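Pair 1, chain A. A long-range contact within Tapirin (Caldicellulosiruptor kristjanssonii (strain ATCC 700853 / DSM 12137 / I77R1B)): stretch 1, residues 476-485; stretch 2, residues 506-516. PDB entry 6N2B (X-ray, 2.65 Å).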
# COMPACT_ATOMS: atom_id res chain seq x y z
N ASN A 476 8.83 -11.43 -21.84
CA ASN A 476 7.48 -10.89 -21.74
C ASN A 476 6.53 -11.78 -20.93
O ASN A 476 5.33 -11.48 -20.86
CB ASN A 476 6.91 -10.62 -23.15
CG ASN A 476 6.41 -11.89 -23.88
OD1 ASN A 476 6.64 -13.02 -23.44
ND2 ASN A 476 5.73 -11.69 -25.00
N VAL A 477 7.02 -12.85 -20.29
CA VAL A 477 6.10 -13.78 -19.63
C VAL A 477 5.42 -13.10 -18.45
O VAL A 477 6.04 -12.35 -17.69
CB VAL A 477 6.82 -15.08 -19.20
CG1 VAL A 477 7.88 -14.84 -18.16
CG2 VAL A 477 5.80 -16.08 -18.68
N ARG A 478 4.11 -13.31 -18.33
CA ARG A 478 3.35 -12.84 -17.19
C ARG A 478 3.55 -13.82 -16.04
O ARG A 478 3.27 -15.02 -16.19
CB ARG A 478 1.87 -12.71 -17.54
CG ARG A 478 1.58 -11.72 -18.65
CD ARG A 478 1.45 -10.34 -18.05
NE ARG A 478 1.66 -9.29 -19.04
CZ ARG A 478 0.71 -8.82 -19.84
NH1 ARG A 478 -0.52 -9.30 -19.78
NH2 ARG A 478 1.01 -7.87 -20.71
N LEU A 479 4.01 -13.31 -14.91
CA LEU A 479 4.43 -14.12 -13.78
C LEU A 479 3.52 -13.87 -12.58
O LEU A 479 3.34 -12.72 -12.16
CB LEU A 479 5.87 -13.80 -13.42
CG LEU A 479 6.90 -14.89 -13.19
CD1 LEU A 479 8.01 -14.32 -12.33
CD2 LEU A 479 6.25 -16.10 -12.55
N TYR A 480 2.95 -14.93 -12.03
CA TYR A 480 2.16 -14.88 -10.81
C TYR A 480 2.87 -15.75 -9.77
O TYR A 480 2.94 -16.98 -9.92
CB TYR A 480 0.73 -15.36 -11.08
CG TYR A 480 0.10 -14.51 -12.12
CD1 TYR A 480 0.32 -14.76 -13.46
CD2 TYR A 480 -0.69 -13.41 -11.75
CE1 TYR A 480 -0.23 -13.94 -14.43
CE2 TYR A 480 -1.24 -12.59 -12.71
CZ TYR A 480 -1.01 -12.85 -14.04
OH TYR A 480 -1.56 -12.04 -15.00
N LEU A 481 3.44 -15.11 -8.75
CA LEU A 481 4.21 -15.81 -7.73
C LEU A 481 3.33 -16.00 -6.52
O LEU A 481 2.77 -15.03 -6.00
CB LEU A 481 5.46 -15.02 -7.34
CG LEU A 481 6.38 -14.43 -8.42
CD1 LEU A 481 7.44 -13.51 -7.83
CD2 LEU A 481 7.03 -15.54 -9.21
N ALA A 482 3.23 -17.24 -6.05
CA ALA A 482 2.49 -17.55 -4.83
C ALA A 482 3.39 -18.32 -3.89
O ALA A 482 3.85 -19.43 -4.22
CB ALA A 482 1.20 -18.31 -5.14
N SER A 483 3.67 -17.76 -2.71
CA SER A 483 4.65 -18.35 -1.82
C SER A 483 4.21 -18.29 -0.36
O SER A 483 3.54 -17.35 0.08
CB SER A 483 6.01 -17.66 -1.97
OG SER A 483 6.90 -18.12 -0.96
N LYS A 484 4.63 -19.30 0.39
CA LYS A 484 4.41 -19.40 1.83
C LYS A 484 5.65 -19.00 2.62
O LYS A 484 5.64 -19.02 3.85
CB LYS A 484 3.97 -20.83 2.18
CG LYS A 484 2.93 -20.95 3.28
CD LYS A 484 2.35 -22.38 3.29
CE LYS A 484 1.93 -22.83 4.70
NZ LYS A 484 1.69 -24.32 4.79
N GLY A 485 6.73 -18.66 1.93
CA GLY A 485 7.90 -18.13 2.59
C GLY A 485 8.31 -16.89 1.83
O GLY A 485 7.50 -16.33 1.10
N VAL A 506 11.51 -6.51 -13.85
CA VAL A 506 10.16 -6.10 -14.22
C VAL A 506 9.24 -7.34 -14.21
O VAL A 506 9.21 -8.13 -15.16
CB VAL A 506 10.14 -5.39 -15.57
CG1 VAL A 506 8.72 -5.05 -15.96
CG2 VAL A 506 10.98 -4.13 -15.51
N ILE A 507 8.48 -7.50 -13.13
CA ILE A 507 7.50 -8.58 -13.03
C ILE A 507 6.13 -8.04 -13.39
O ILE A 507 5.60 -7.15 -12.70
CB ILE A 507 7.49 -9.18 -11.62
CG1 ILE A 507 8.88 -9.70 -11.24
CG2 ILE A 507 6.43 -10.27 -11.54
CD1 ILE A 507 9.16 -9.67 -9.76
N GLU A 508 5.54 -8.58 -14.45
CA GLU A 508 4.18 -8.25 -14.87
C GLU A 508 3.26 -9.39 -14.44
O GLU A 508 3.37 -10.51 -14.97
CB GLU A 508 4.12 -8.03 -16.38
CG GLU A 508 5.10 -7.01 -16.93
CD GLU A 508 4.65 -6.41 -18.27
OE1 GLU A 508 3.45 -6.53 -18.59
OE2 GLU A 508 5.48 -5.80 -18.99
N GLY A 509 2.35 -9.11 -13.50
CA GLY A 509 1.47 -10.13 -12.95
C GLY A 509 1.05 -9.79 -11.53
O GLY A 509 0.37 -8.79 -11.34
N ALA A 510 1.43 -10.60 -10.54
CA ALA A 510 1.03 -10.33 -9.16
C ALA A 510 1.74 -11.30 -8.23
O ALA A 510 2.26 -12.33 -8.67
CB ALA A 510 -0.49 -10.44 -8.96
N ILE A 511 1.76 -10.96 -6.95
CA ILE A 511 2.47 -11.72 -5.92
C ILE A 511 1.50 -11.99 -4.77
O ILE A 511 0.96 -11.05 -4.18
CB ILE A 511 3.72 -10.98 -5.43
CG1 ILE A 511 4.61 -10.60 -6.62
CG2 ILE A 511 4.50 -11.81 -4.44
CD1 ILE A 511 5.75 -9.65 -6.28
N ILE A 512 1.28 -13.26 -4.47
CA ILE A 512 0.45 -13.68 -3.36
C ILE A 512 1.34 -14.36 -2.34
O ILE A 512 2.04 -15.33 -2.65
CB ILE A 512 -0.66 -14.64 -3.80
CG1 ILE A 512 -1.70 -13.92 -4.66
CG2 ILE A 512 -1.25 -15.33 -2.58
CD1 ILE A 512 -2.30 -14.79 -5.75
N THR A 513 1.33 -13.87 -1.12
CA THR A 513 2.19 -14.40 -0.08
C THR A 513 1.32 -14.86 1.07
O THR A 513 0.35 -14.19 1.43
CB THR A 513 3.20 -13.35 0.38
OG1 THR A 513 2.54 -12.39 1.22
CG2 THR A 513 3.80 -12.62 -0.83
N LEU A 514 1.65 -16.03 1.62
CA LEU A 514 0.76 -16.70 2.55
C LEU A 514 1.37 -16.91 3.92
O LEU A 514 0.65 -17.29 4.84
CB LEU A 514 0.33 -18.05 1.98
CG LEU A 514 -0.35 -17.91 0.61
CD1 LEU A 514 -0.25 -19.18 -0.21
CD2 LEU A 514 -1.79 -17.54 0.80
N GLY A 515 2.66 -16.66 4.09
CA GLY A 515 3.26 -16.80 5.39
C GLY A 515 2.91 -15.66 6.31
O GLY A 515 2.55 -14.57 5.87
N SER A 516 3.04 -15.94 7.61
CA SER A 516 2.85 -14.92 8.64
C SER A 516 3.71 -13.69 8.37
O SER A 516 3.26 -12.55 8.52
CB SER A 516 3.18 -15.50 10.02
OG SER A 516 2.47 -16.70 10.23
O HOH W 1 6.97 -10.31 -16.22
O HOH W 2 4.71 -15.56 2.42

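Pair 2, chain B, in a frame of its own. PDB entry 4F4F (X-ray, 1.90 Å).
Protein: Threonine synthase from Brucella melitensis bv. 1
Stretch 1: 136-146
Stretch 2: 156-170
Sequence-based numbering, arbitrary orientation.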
# COMPACT_ATOMS: atom_id res chain seq x y z
N GLY B 136 -19.68 -13.16 14.07
CA GLY B 136 -20.78 -13.78 13.34
C GLY B 136 -21.28 -12.97 12.16
O GLY B 136 -22.48 -12.97 11.84
N GLU B 137 -20.35 -12.25 11.54
CA GLU B 137 -20.67 -11.37 10.42
C GLU B 137 -19.98 -11.83 9.16
O GLU B 137 -19.06 -12.68 9.19
CB GLU B 137 -20.23 -9.93 10.71
CG GLU B 137 -21.15 -9.20 11.67
CD GLU B 137 -20.59 -7.87 12.09
OE1 GLU B 137 -19.71 -7.36 11.38
OE2 GLU B 137 -21.01 -7.34 13.14
N ARG B 138 -20.43 -11.25 8.06
CA ARG B 138 -19.83 -11.44 6.77
C ARG B 138 -19.66 -10.04 6.19
O ARG B 138 -20.17 -9.07 6.75
CB ARG B 138 -20.74 -12.29 5.87
CG ARG B 138 -21.15 -13.62 6.50
CD ARG B 138 -21.83 -14.55 5.51
NE ARG B 138 -20.98 -14.64 4.34
CZ ARG B 138 -20.00 -15.52 4.17
NH1 ARG B 138 -19.76 -16.47 5.07
NH2 ARG B 138 -19.26 -15.46 3.07
N ALA B 139 -18.91 -9.95 5.10
CA ALA B 139 -18.76 -8.66 4.40
C ALA B 139 -18.77 -8.85 2.88
O ALA B 139 -18.35 -9.89 2.38
CB ALA B 139 -17.50 -7.94 4.82
N THR B 140 -19.20 -7.81 2.17
CA THR B 140 -19.16 -7.76 0.72
C THR B 140 -18.12 -6.67 0.41
O THR B 140 -18.35 -5.49 0.66
CB THR B 140 -20.55 -7.40 0.15
OG1 THR B 140 -21.52 -8.38 0.57
CG2 THR B 140 -20.51 -7.33 -1.38
N ILE B 141 -16.95 -7.09 -0.07
CA ILE B 141 -15.85 -6.17 -0.43
C ILE B 141 -16.11 -5.64 -1.82
O ILE B 141 -16.32 -6.43 -2.75
CB ILE B 141 -14.47 -6.86 -0.41
CG1 ILE B 141 -14.25 -7.63 0.92
CG2 ILE B 141 -13.36 -5.83 -0.70
CD1 ILE B 141 -14.08 -6.76 2.13
N VAL B 142 -16.10 -4.32 -1.99
CA VAL B 142 -16.37 -3.74 -3.30
C VAL B 142 -15.31 -2.69 -3.63
O VAL B 142 -14.99 -1.87 -2.79
CB VAL B 142 -17.81 -3.16 -3.39
CG1 VAL B 142 -18.07 -2.63 -4.79
CG2 VAL B 142 -18.88 -4.22 -3.07
N GLY B 143 -14.70 -2.77 -4.81
CA GLY B 143 -13.77 -1.74 -5.25
C GLY B 143 -13.69 -1.59 -6.75
O GLY B 143 -14.20 -2.42 -7.50
N ALA B 144 -13.06 -0.50 -7.18
CA ALA B 144 -12.82 -0.21 -8.58
C ALA B 144 -11.32 -0.17 -8.79
O ALA B 144 -10.58 0.23 -7.88
CB ALA B 144 -13.44 1.12 -8.96
N THR B 145 -10.84 -0.61 -9.95
CA THR B 145 -9.40 -0.60 -10.23
C THR B 145 -9.16 -0.30 -11.70
O THR B 145 -10.03 -0.57 -12.54
CB THR B 145 -8.77 -1.98 -9.92
OG1 THR B 145 -7.35 -1.92 -10.11
CG2 THR B 145 -9.36 -3.09 -10.86
N SER B 146 -8.00 0.25 -12.00
CA SER B 146 -7.54 0.35 -13.37
C SER B 146 -6.72 -0.88 -13.72
O SER B 146 -6.30 -1.03 -14.86
CB SER B 146 -6.66 1.60 -13.54
OG SER B 146 -5.56 1.46 -12.66
N ALA B 156 -5.89 -11.75 -2.43
CA ALA B 156 -5.91 -11.76 -0.97
C ALA B 156 -7.25 -12.28 -0.42
O ALA B 156 -7.27 -13.09 0.50
CB ALA B 156 -5.64 -10.36 -0.43
N PHE B 157 -8.36 -11.86 -1.04
CA PHE B 157 -9.70 -12.19 -0.52
C PHE B 157 -10.30 -13.44 -1.13
O PHE B 157 -11.21 -14.03 -0.54
CB PHE B 157 -10.66 -11.02 -0.69
CG PHE B 157 -10.46 -9.93 0.32
CD1 PHE B 157 -11.03 -10.01 1.57
CD2 PHE B 157 -9.70 -8.80 0.01
CE1 PHE B 157 -10.87 -9.01 2.51
CE2 PHE B 157 -9.56 -7.79 0.94
CZ PHE B 157 -10.14 -7.89 2.18
N GLY B 158 -9.76 -13.86 -2.27
CA GLY B 158 -10.11 -15.12 -2.90
C GLY B 158 -9.99 -16.26 -1.89
O GLY B 158 -8.93 -16.52 -1.28
N GLY B 159 -11.09 -16.94 -1.66
CA GLY B 159 -11.03 -18.12 -0.82
C GLY B 159 -11.11 -17.83 0.65
O GLY B 159 -11.02 -18.77 1.43
N ARG B 160 -11.32 -16.58 1.06
CA ARG B 160 -11.61 -16.31 2.45
C ARG B 160 -13.04 -16.85 2.74
O ARG B 160 -13.87 -16.99 1.82
CB ARG B 160 -11.45 -14.82 2.81
CG ARG B 160 -10.09 -14.19 2.50
CD ARG B 160 -8.97 -14.57 3.46
NE ARG B 160 -8.58 -15.98 3.36
CZ ARG B 160 -7.73 -16.48 2.46
NH1 ARG B 160 -7.46 -17.77 2.50
NH2 ARG B 160 -7.14 -15.71 1.53
N ASP B 161 -13.31 -17.15 4.00
CA ASP B 161 -14.58 -17.76 4.37
C ASP B 161 -15.73 -16.73 4.50
O ASP B 161 -16.86 -17.04 4.14
CB ASP B 161 -14.42 -18.54 5.69
CG ASP B 161 -13.33 -19.64 5.62
OD1 ASP B 161 -13.07 -20.20 4.53
OD2 ASP B 161 -12.75 -19.96 6.69
N ASN B 162 -15.44 -15.53 4.99
CA ASN B 162 -16.48 -14.60 5.44
C ASN B 162 -16.71 -13.37 4.54
O ASN B 162 -17.46 -12.47 4.92
CB ASN B 162 -16.20 -14.19 6.88
CG ASN B 162 -16.19 -15.39 7.82
OD1 ASN B 162 -15.24 -15.61 8.58
ND2 ASN B 162 -17.20 -16.18 7.73
N THR B 163 -16.08 -13.39 3.36
CA THR B 163 -16.14 -12.28 2.41
C THR B 163 -16.42 -12.78 0.99
O THR B 163 -16.17 -13.95 0.68
CB THR B 163 -14.85 -11.43 2.40
OG1 THR B 163 -13.72 -12.27 2.10
CG2 THR B 163 -14.66 -10.73 3.74
N ASP B 164 -17.06 -11.90 0.21
CA ASP B 164 -17.20 -12.04 -1.25
C ASP B 164 -16.66 -10.70 -1.77
O ASP B 164 -16.93 -9.63 -1.19
CB ASP B 164 -18.67 -12.24 -1.65
CG ASP B 164 -19.25 -13.54 -1.10
OD1 ASP B 164 -18.85 -14.61 -1.58
OD2 ASP B 164 -20.06 -13.51 -0.15
N ILE B 165 -15.89 -10.77 -2.84
CA ILE B 165 -15.26 -9.60 -3.38
C ILE B 165 -15.70 -9.33 -4.82
O ILE B 165 -15.79 -10.26 -5.65
CB ILE B 165 -13.72 -9.68 -3.24
CG1 ILE B 165 -13.05 -8.38 -3.73
CG2 ILE B 165 -13.22 -10.91 -3.96
CD1 ILE B 165 -11.64 -8.09 -3.24
N PHE B 166 -16.03 -8.06 -5.08
CA PHE B 166 -16.46 -7.59 -6.37
C PHE B 166 -15.54 -6.42 -6.76
O PHE B 166 -15.47 -5.41 -6.05
CB PHE B 166 -17.93 -7.11 -6.33
CG PHE B 166 -18.89 -8.16 -5.83
CD1 PHE B 166 -18.91 -8.50 -4.49
CD2 PHE B 166 -19.73 -8.83 -6.70
CE1 PHE B 166 -19.78 -9.50 -4.03
CE2 PHE B 166 -20.59 -9.81 -6.25
CZ PHE B 166 -20.63 -10.14 -4.91
N ILE B 167 -14.83 -6.59 -7.87
CA ILE B 167 -13.96 -5.56 -8.40
C ILE B 167 -14.47 -5.16 -9.77
O ILE B 167 -14.64 -6.02 -10.68
CB ILE B 167 -12.53 -6.05 -8.51
CG1 ILE B 167 -11.93 -6.39 -7.12
CG2 ILE B 167 -11.70 -5.02 -9.29
CD1 ILE B 167 -11.80 -5.22 -6.15
N LEU B 168 -14.71 -3.87 -9.92
CA LEU B 168 -15.13 -3.29 -11.16
C LEU B 168 -13.89 -2.70 -11.87
O LEU B 168 -13.10 -1.96 -11.25
CB LEU B 168 -16.15 -2.17 -10.88
CG LEU B 168 -17.54 -2.50 -10.31
CD1 LEU B 168 -17.51 -3.14 -8.93
CD2 LEU B 168 -18.42 -1.27 -10.29
N PHE B 169 -13.75 -3.03 -13.15
CA PHE B 169 -12.67 -2.51 -13.99
C PHE B 169 -13.20 -2.21 -15.38
O PHE B 169 -14.22 -2.77 -15.79
CB PHE B 169 -11.52 -3.51 -14.05
CG PHE B 169 -11.86 -4.83 -14.67
CD1 PHE B 169 -11.70 -5.02 -16.03
CD2 PHE B 169 -12.27 -5.90 -13.89
CE1 PHE B 169 -11.98 -6.23 -16.60
CE2 PHE B 169 -12.59 -7.12 -14.48
CZ PHE B 169 -12.44 -7.28 -15.83
N PRO B 170 -12.52 -1.32 -16.11
CA PRO B 170 -13.09 -0.88 -17.39
C PRO B 170 -12.89 -1.91 -18.48
O PRO B 170 -11.77 -2.37 -18.73
CB PRO B 170 -12.33 0.40 -17.69
CG PRO B 170 -11.06 0.29 -16.92
CD PRO B 170 -11.40 -0.47 -15.68
O HOH W 3 -19.87 -12.74 2.16

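Pairs 1 and 2 each join two parallel neighbouring strands, whose axes approach to 4.7 Å in both and diverge by 8° in pair 1 (strand 478-483 with the strand running through I511(A) and I512(A)) and 12° in pair 2 (139-144 with 163-170). Fourteen central residues superpose with an RMSD of 0.7 Å, matching R478(A) to R138(B), L481(A) to I141(B), S483(A) to G143(B), A510(A) to D164(B) and I512(A) to F166(B).

The shared frame is a parallel hydrogen-bond ladder, in which alternate residues of the first strand both donate to and accept from the second. In pair 1, L481(A) N donates to A510(A) O (3.0 Å) and L481(A) O accepts from I512(A) N (2.8 Å); in pair 2, I141(B) N donates to D164(B) O (2.8 Å) and I141(B) O accepts from F166(B) N (2.9 Å). The ladder ends in pair 1 with L514(A) N to S483(A) O (2.8 Å); pair 2 goes a rung further, T145(B) N to L168(B) O (2.9 Å).

At the matched arginines the solutions differ. R478(A) NE makes a weak, salt-bridged hydrogen bond to E508(A) OE1 (3.3 Å). R138(B) instead grips a backbone carbonyl with both terminal nitrogens, NH1 and NH2 each lying 3.1 Å from D161(B) O, and NH2 forms a long salt bridge to D164(B) OD2 (3.8 Å). Water 3 reinforces that bridge, accepting from R138(B) NH2 (2.9 Å) and donating to D164(B) OD2 (2.4 Å).

On the face bearing Y480(A) and A482(A), small residues sit beside larger ones. The Y480(A) ring covers G509(A), whose CA lies 4.0 Å from the ring centroid. This glycine, at phi 152°, marks a corner in the chain; a CB there would fall 1.9 Å from L479(A) O. A482(A) CB meets I512(A) CB at 4.3 Å. In pair 2 the bulk is redistributed: T140(B) replaces the tyrosine and its CG2 reaches F166(B) CE1 (3.5 Å), while V142(B) CG1 packs on L168(B) CD1 (4.2 Å).

On the other face, L481(A) and I141(B) nearly coincide, their side-chain centres 0.7 Å apart. L481(A) CD1 touches I511(A) CG1 (4.2 Å); I141(B) CG2 touches I165(B) CD1 (3.8 Å), and I141(B) CG1 also lies over the F157(B) ring, 4.2 Å from its centroid. Beyond, S483(A) OG donates a hydrogen bond to G485(A) O (2.8 Å), further along its own stretch, whereas G143(B) has no side chain and I167(B) fills toward it.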